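Local coordinates for EmGH1 (Erythrobacter marinus, PDB 5Z87), which probably hydrolyses beta-glucosidic bonds as a family 3 glycoside hydrolase, releasing glucose from beta-linked sugars, at residues Pro264-Ala267 with Ala268-Ala272; Pro587-Leu590 with Ala591-Pro595; Leu53-Leu56 with Asp57-Ala60. All coordinates share one frame; numbering follows the deposited sequence.

All three contacts are local, each set in or at the end of one short helix. They follow in series without nesting or crossing, and none closes a long loop. Contact 3 comes first. It ends the loop after helix 43-51 and starts helix 56-61, which rests on helices 355-360 and 366-382. Contact 1 follows in helix 263-270, against helix 201-216 and strands 229-235 and 276-279 of the same barrel-type domain; its centre is about 31 Å from that of contact 3. Contact 2 comes last, in helix 588-593 of the C-terminal domain, against strands 574-580 and 527-533 and helix 561-569. It lies across the chain's centre from both others, about 63 Å from contact 3 between centres.

Contact 1. Residues Pro264-Ala267 with Ala268-Ala272; sequences PFRA and AITEA. With EDO (1,2-ethanediol), chain K.
The side chain of Thr270 folds back over the carbonyl group of Arg266, one turn earlier in the helix. Its hydroxyl donates to that oxygen, with Thr270 OG1 2.7 Å from Arg266 O. The hydroxyl sits above the carbonyl plane, 39° out of it. The backbone bond from Thr270 N to Arg266 O, 2.9 Å, comes from the opposite face. One oxygen is thus gripped from two sides by one residue. With OG1 placed between the backbone N and the carbonyl carbon (chi1 71°), the hydroxyl turns back to this acceptor. The Arg266 chain runs out extended, and its CG passes 4.0 Å from Thr270 OG1. At its end NH2 makes a weak hydrogen bond of 3.4 Å to O2 of an ethanediol, probably from the crystallisation liquor. Cut back to alanine, this position would probably lose its packing on Trp304 and beside the Thr270 hydroxyl, along with the weak bond to the diol. Ala267 O also takes two donors: Glu271 N at 2.9 Å and Ala272 N at 3.0 Å. The second is an i to i+5 bond, a wider turn than the alpha-helical one. Glu271 OE2 lies 4.0 Å from Ala267 CB, and OE1 of the same carboxylate pairs with Lys209. Phe265 meets Phe235 edge-to-face, and Ala267 packs on helix 201-216. The chemistry implies a helix end where two of the four backbone oxygens of 264-267 serve two donors each, beside ordinary single bonds from Ala268 N and Ile269 N, with the arginine and glutamate ends directed to other partners.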
loop_
_atom_site.group_PDB
_atom_site.type_symbol
_atom_site.label_atom_id
_atom_site.label_comp_id
_atom_site.label_asym_id
_atom_site.label_seq_id
_atom_site.Cartn_x
_atom_site.Cartn_y
_atom_site.Cartn_z
ATOM N N PRO A 264 -10.948 17.101 -6.057
ATOM C CA PRO A 264 -12.028 17.001 -7.061
ATOM C C PRO A 264 -13.417 17.103 -6.463
ATOM O O PRO A 264 -14.304 17.725 -7.068
ATOM C CB PRO A 264 -11.785 15.635 -7.725
ATOM C CG PRO A 264 -10.864 14.901 -6.809
ATOM C CD PRO A 264 -10.034 15.944 -6.135
ATOM N N PHE A 265 -13.640 16.499 -5.296
ATOM C CA PHE A 265 -14.915 16.668 -4.604
ATOM C C PHE A 265 -15.126 18.127 -4.221
ATOM O O PHE A 265 -16.213 18.680 -4.415
ATOM C CB PHE A 265 -14.965 15.785 -3.358
ATOM C CG PHE A 265 -15.207 14.328 -3.648
ATOM C CD1 PHE A 265 -16.497 13.855 -3.869
ATOM C CD2 PHE A 265 -14.147 13.420 -3.659
ATOM C CE1 PHE A 265 -16.721 12.512 -4.129
ATOM C CE2 PHE A 265 -14.365 12.078 -3.919
ATOM C CZ PHE A 265 -15.651 11.616 -4.157
ATOM N N ARG A 266 -14.090 18.773 -3.682
ATOM C CA ARG A 266 -14.247 20.164 -3.277
ATOM C C ARG A 266 -14.621 21.038 -4.466
ATOM O O ARG A 266 -15.498 21.903 -4.356
ATOM C CB ARG A 266 -12.973 20.688 -2.619
ATOM C CG ARG A 266 -13.132 22.105 -2.077
ATOM C CD ARG A 266 -11.862 22.590 -1.388
ATOM N NE ARG A 266 -12.012 23.952 -0.879
ATOM C CZ ARG A 266 -11.918 24.306 0.400
ATOM N NH1 ARG A 266 -11.655 23.398 1.334
ATOM N NH2 ARG A 266 -12.077 25.579 0.745
ATOM N N ALA A 267 -13.977 20.813 -5.618
ATOM C CA ALA A 267 -14.292 21.602 -6.801
ATOM C C ALA A 267 -15.694 21.291 -7.323
ATOM O O ALA A 267 -16.442 22.205 -7.682
ATOM C CB ALA A 267 -13.249 21.359 -7.887
ATOM N N ALA A 268 -16.053 20.008 -7.390
ATOM C CA ALA A 268 -17.395 19.618 -7.814
ATOM C C ALA A 268 -18.466 20.246 -6.931
ATOM O O ALA A 268 -19.504 20.700 -7.428
ATOM C CB ALA A 268 -17.532 18.093 -7.781
ATOM N N ILE A 269 -18.235 20.266 -5.617
ATOM C CA ILE A 269 -19.253 20.699 -4.672
ATOM C C ILE A 269 -19.318 22.221 -4.609
ATOM O O ILE A 269 -20.388 22.812 -4.793
ATOM C CB ILE A 269 -18.979 20.087 -3.285
ATOM C CG1 ILE A 269 -19.201 18.573 -3.305
ATOM C CG2 ILE A 269 -19.841 20.747 -2.228
ATOM C CD1 ILE A 269 -20.660 18.151 -3.400
ATOM N N THR A 270 -18.178 22.884 -4.378
ATOM C CA THR A 270 -18.159 24.320 -4.122
ATOM C C THR A 270 -18.001 25.181 -5.369
ATOM O O THR A 270 -18.215 26.390 -5.283
ATOM C CB THR A 270 -17.020 24.712 -3.173
ATOM O OG1 THR A 270 -15.770 24.584 -3.863
ATOM C CG2 THR A 270 -17.015 23.874 -1.887
ATOM N N GLU A 271 -17.590 24.629 -6.506
ATOM C CA GLU A 271 -17.424 25.443 -7.705
ATOM C C GLU A 271 -18.422 25.090 -8.797
ATOM O O GLU A 271 -19.058 25.981 -9.358
ATOM C CB GLU A 271 -15.999 25.317 -8.269
ATOM C CG GLU A 271 -14.871 25.846 -7.397
ATOM C CD GLU A 271 -13.486 25.508 -7.983
ATOM O OE1 GLU A 271 -13.343 25.485 -9.225
ATOM O OE2 GLU A 271 -12.541 25.245 -7.208
ATOM N N ALA A 272 -18.565 23.808 -9.134
ATOM C CA ALA A 272 -19.495 23.411 -10.184
ATOM C C ALA A 272 -20.913 23.201 -9.674
ATOM O O ALA A 272 -21.839 23.134 -10.489
ATOM C CB ALA A 272 -19.010 22.128 -10.874
HETATM C C1 EDO K . -11.681 24.640 4.879
HETATM O O1 EDO K . -10.926 24.580 6.096
HETATM C C2 EDO K . -12.084 26.093 4.643
HETATM O O2 EDO K . -11.120 26.747 3.806
#

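Contact 2. Residues Pro587-Leu590 with Ala591-Pro595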
loop_
_atom_site.group_PDB
_atom_site.type_symbol
_atom_site.label_atom_id
_atom_site.label_comp_id
_atom_site.label_asym_id
_atom_site.label_seq_id
_atom_site.Cartn_x
_atom_site.Cartn_y
_atom_site.Cartn_z
ATOM N N PRO A 587 2.183 -3.849 -20.152
ATOM C CA PRO A 587 2.467 -4.891 -21.152
ATOM C C PRO A 587 3.950 -4.881 -21.536
ATOM O O PRO A 587 4.368 -4.396 -22.592
ATOM C CB PRO A 587 1.549 -4.490 -22.309
ATOM C CG PRO A 587 1.570 -2.944 -22.234
ATOM C CD PRO A 587 1.864 -2.559 -20.793
ATOM N N LEU A 588 4.764 -5.436 -20.631
ATOM C CA LEU A 588 6.216 -5.381 -20.760
ATOM C C LEU A 588 6.689 -6.115 -22.002
ATOM O O LEU A 588 7.475 -5.581 -22.796
ATOM C CB LEU A 588 6.872 -6.008 -19.532
ATOM C CG LEU A 588 7.282 -5.178 -18.334
ATOM C CD1 LEU A 588 8.125 -6.067 -17.425
ATOM C CD2 LEU A 588 8.060 -3.955 -18.786
ATOM N N VAL A 589 6.239 -7.361 -22.163
ATOM C CA VAL A 589 6.631 -8.162 -23.318
ATOM C C VAL A 589 6.298 -7.426 -24.606
ATOM O O VAL A 589 7.158 -7.243 -25.478
ATOM C CB VAL A 589 5.967 -9.548 -23.244
ATOM C CG1 VAL A 589 6.166 -10.317 -24.539
ATOM C CG2 VAL A 589 6.552 -10.320 -22.058
ATOM N N LEU A 590 5.061 -6.931 -24.712
ATOM C CA LEU A 590 4.666 -6.174 -25.894
ATOM C C LEU A 590 5.494 -4.904 -26.051
ATOM O O LEU A 590 5.887 -4.540 -27.166
ATOM C CB LEU A 590 3.180 -5.845 -25.818
ATOM C CG LEU A 590 2.515 -5.354 -27.101
ATOM C CD1 LEU A 590 2.453 -6.492 -28.127
ATOM C CD2 LEU A 590 1.112 -4.792 -26.789
ATOM N N ALA A 591 5.769 -4.206 -24.949
ATOM C CA ALA A 591 6.547 -2.976 -25.068
ATOM C C ALA A 591 7.975 -3.266 -25.524
ATOM O O ALA A 591 8.562 -2.476 -26.272
ATOM C CB ALA A 591 6.537 -2.204 -23.740
ATOM N N GLU A 592 8.533 -4.404 -25.121
ATOM C CA GLU A 592 9.883 -4.747 -25.553
ATOM C C GLU A 592 9.923 -5.197 -27.021
ATOM O O GLU A 592 10.876 -4.884 -27.741
ATOM C CB GLU A 592 10.451 -5.826 -24.632
ATOM C CG GLU A 592 11.835 -6.328 -25.002
ATOM C CD GLU A 592 12.318 -7.418 -24.062
ATOM O OE1 GLU A 592 12.245 -7.214 -22.828
ATOM O OE2 GLU A 592 12.754 -8.482 -24.552
ATOM N N ASN A 593 8.899 -5.912 -27.495
ATOM C CA ASN A 593 9.030 -6.618 -28.770
ATOM C C ASN A 593 8.249 -6.024 -29.936
ATOM O O ASN A 593 8.599 -6.302 -31.089
ATOM C CB ASN A 593 8.616 -8.084 -28.602
ATOM C CG ASN A 593 9.556 -8.845 -27.697
ATOM O OD1 ASN A 593 10.708 -9.088 -28.053
ATOM N ND2 ASN A 593 9.075 -9.219 -26.514
ATOM N N CYS A 594 7.209 -5.229 -29.682
ATOM C CA CYS A 594 6.382 -4.693 -30.751
ATOM C C CYS A 594 6.626 -3.202 -30.903
ATOM O O CYS A 594 6.404 -2.445 -29.953
ATOM C CB CYS A 594 4.910 -4.962 -30.478
ATOM S SG CYS A 594 3.832 -4.227 -31.717
ATOM N N PRO A 595 7.040 -2.734 -32.077
ATOM C CA PRO A 595 7.551 -1.356 -32.174
ATOM C C PRO A 595 6.495 -0.268 -32.084
ATOM O O PRO A 595 6.842 0.868 -31.739
ATOM C CB PRO A 595 8.243 -1.336 -33.548
ATOM C CG PRO A 595 7.578 -2.434 -34.324
ATOM C CD PRO A 595 7.273 -3.512 -33.304
#
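Val589 O is gripped twice by Asn593. The backbone Asn593 N lies 3.0 Å from Val589 O. The side-chain amide adds a second bond, Asn593 ND2 to Val589 O at 2.9 Å. Both are bent, the amide one to an N-H...O angle of 134°, and the oxygen lies 31° out of the amide plane. Asn593 CG stands beside its own backbone N (chi1 -66°), which swings the amide back along the helix. There ND2 also lies 3.7 Å from Val589 CG1, which puts the amide beside the valine branch. Leu590 O takes a bond from Cys594 N at 2.9 Å and a weak one from Asn593 N. On the same side of the helix Leu590 CD1 touches Cys594 CB at 3.7 Å. This pair faces strands 574-580 and 527-533, whereas Val589 and Asn593 pack on helix 561-569. Pro587 is the N-cap, and its carbonyl oxygen receives Ala591 N at 2.7 Å. Gln421 NE2 bonds to the carbonyl oxygens of both Ala591 and Cys594. The short helix is the connection of a beta-alpha-beta unit, leading from strand 574-580 to the parallel strand 596-601 in the C-terminal domain of family 3 glycoside hydrolases.

Contact 3. Residues Leu53-Leu56 with Asp57-Ala60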
loop_
_atom_site.group_PDB
_atom_site.type_symbol
_atom_site.label_atom_id
_atom_site.label_comp_id
_atom_site.label_asym_id
_atom_site.label_seq_id
_atom_site.Cartn_x
_atom_site.Cartn_y
_atom_site.Cartn_z
ATOM N N LEU A 53 -45.246 21.353 6.049
ATOM C CA LEU A 53 -46.585 20.801 5.897
ATOM C C LEU A 53 -46.649 19.289 6.069
ATOM O O LEU A 53 -47.756 18.741 6.119
ATOM C CB LEU A 53 -47.148 21.171 4.521
ATOM C CG LEU A 53 -47.003 22.636 4.123
ATOM C CD1 LEU A 53 -47.565 22.868 2.743
ATOM C CD2 LEU A 53 -47.693 23.519 5.144
ATOM N N MET A 54 -45.510 18.600 6.176
ATOM C CA MET A 54 -45.467 17.148 6.040
ATOM C C MET A 54 -45.378 16.464 7.398
ATOM O O MET A 54 -44.815 17.006 8.344
ATOM C CB MET A 54 -44.279 16.723 5.168
ATOM C CG MET A 54 -44.288 17.364 3.789
ATOM S SD MET A 54 -42.836 17.037 2.771
ATOM C CE MET A 54 -42.894 15.241 2.635
ATOM N N THR A 55 -45.941 15.258 7.480
ATOM C CA THR A 55 -45.826 14.440 8.677
ATOM C C THR A 55 -44.453 13.752 8.740
ATOM O O THR A 55 -43.674 13.756 7.785
ATOM C CB THR A 55 -46.938 13.389 8.718
ATOM O OG1 THR A 55 -46.684 12.372 7.729
ATOM C CG2 THR A 55 -48.316 14.044 8.463
ATOM N N LEU A 56 -44.172 13.145 9.896
ATOM C CA LEU A 56 -42.982 12.313 10.048
ATOM C C LEU A 56 -42.921 11.227 8.975
ATOM O O LEU A 56 -41.885 11.038 8.323
ATOM C CB LEU A 56 -42.970 11.683 11.440
ATOM C CG LEU A 56 -41.944 10.579 11.696
ATOM C CD1 LEU A 56 -40.548 11.143 11.570
ATOM C CD2 LEU A 56 -42.143 9.964 13.072
ATOM N N ASP A 57 -44.027 10.503 8.780
ATOM C CA ASP A 57 -44.050 9.407 7.815
ATOM C C ASP A 57 -43.864 9.902 6.386
ATOM O O ASP A 57 -43.242 9.212 5.565
ATOM C CB ASP A 57 -45.359 8.626 7.941
ATOM C CG ASP A 57 -45.422 7.800 9.211
ATOM O OD1 ASP A 57 -44.427 7.785 9.961
ATOM O OD2 ASP A 57 -46.465 7.158 9.462
ATOM N N GLU A 58 -44.380 11.092 6.071
ATOM C CA GLU A 58 -44.229 11.621 4.718
ATOM C C GLU A 58 -42.797 12.075 4.452
ATOM O O GLU A 58 -42.268 11.861 3.358
ATOM C CB GLU A 58 -45.210 12.767 4.491
ATOM C CG GLU A 58 -46.683 12.319 4.536
ATOM C CD GLU A 58 -47.628 13.497 4.385
ATOM O OE1 GLU A 58 -47.311 14.588 4.921
ATOM O OE2 GLU A 58 -48.675 13.332 3.716
ATOM N N MET A 59 -42.163 12.720 5.431
ATOM C CA MET A 59 -40.764 13.093 5.268
ATOM C C MET A 59 -39.869 11.863 5.203
ATOM O O MET A 59 -38.947 11.803 4.380
ATOM C CB MET A 59 -40.327 14.003 6.406
ATOM C CG MET A 59 -40.885 15.395 6.293
ATOM S SD MET A 59 -40.239 16.470 7.578
ATOM C CE MET A 59 -40.889 15.647 9.037
ATOM N N ALA A 60 -40.131 10.874 6.057
ATOM C CA ALA A 60 -39.290 9.687 6.083
ATOM C C ALA A 60 -39.323 8.954 4.753
ATOM O O ALA A 60 -38.316 8.373 4.341
ATOM C CB ALA A 60 -39.717 8.761 7.219
#
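Two first torsions bring Thr55 and Glu58 together. Thr55 OG1 stands between its backbone N and carbonyl carbon (chi1 72°), facing the first turn of the helix. Glu58 CG lies beside its own backbone N (chi1 -65°), and the extended chain beyond it carries the carboxylate back to Thr55. The result is a capping box. Glu58 N donates to Thr55 OG1 at 3.1 Å, and Thr55 N donates to Glu58 OE1 at 3.0 Å. OE1 is met on its anti side, with the donor 25° out of the carboxylate plane. Each residue thus uses its side chain to accept from the other's backbone N-H. The two side chains lie close, with Thr55 OG1 3.2 Å from Glu58 CG. The other carboxylate oxygen, OE2, pairs with Arg120, which helps to fix the rotation of the group. A negative charge at this end of a helix would probably be favoured by the helix dipole.

Met54, just before the N-cap, meets Met59 in the first turns. Met54 CB lies 3.8 Å from Met59 CG. This pairing of the residues before and four after the cap is a hydrophobic staple. The methyl of Met54, CE, lies 3.5 Å from Glu58 O. Regular helical bonding begins at once, with Met59 N 3.0 Å from Thr55 O and Ala60 N 2.9 Å from Leu56 O. Met54 and Met59 both pack on helix 366-382. Leu56 and Ala60 face helix 355-360, where Asp57 forms a salt bridge with Arg360. Helix 56-61 therefore starts against two later helices of the N-terminal domain.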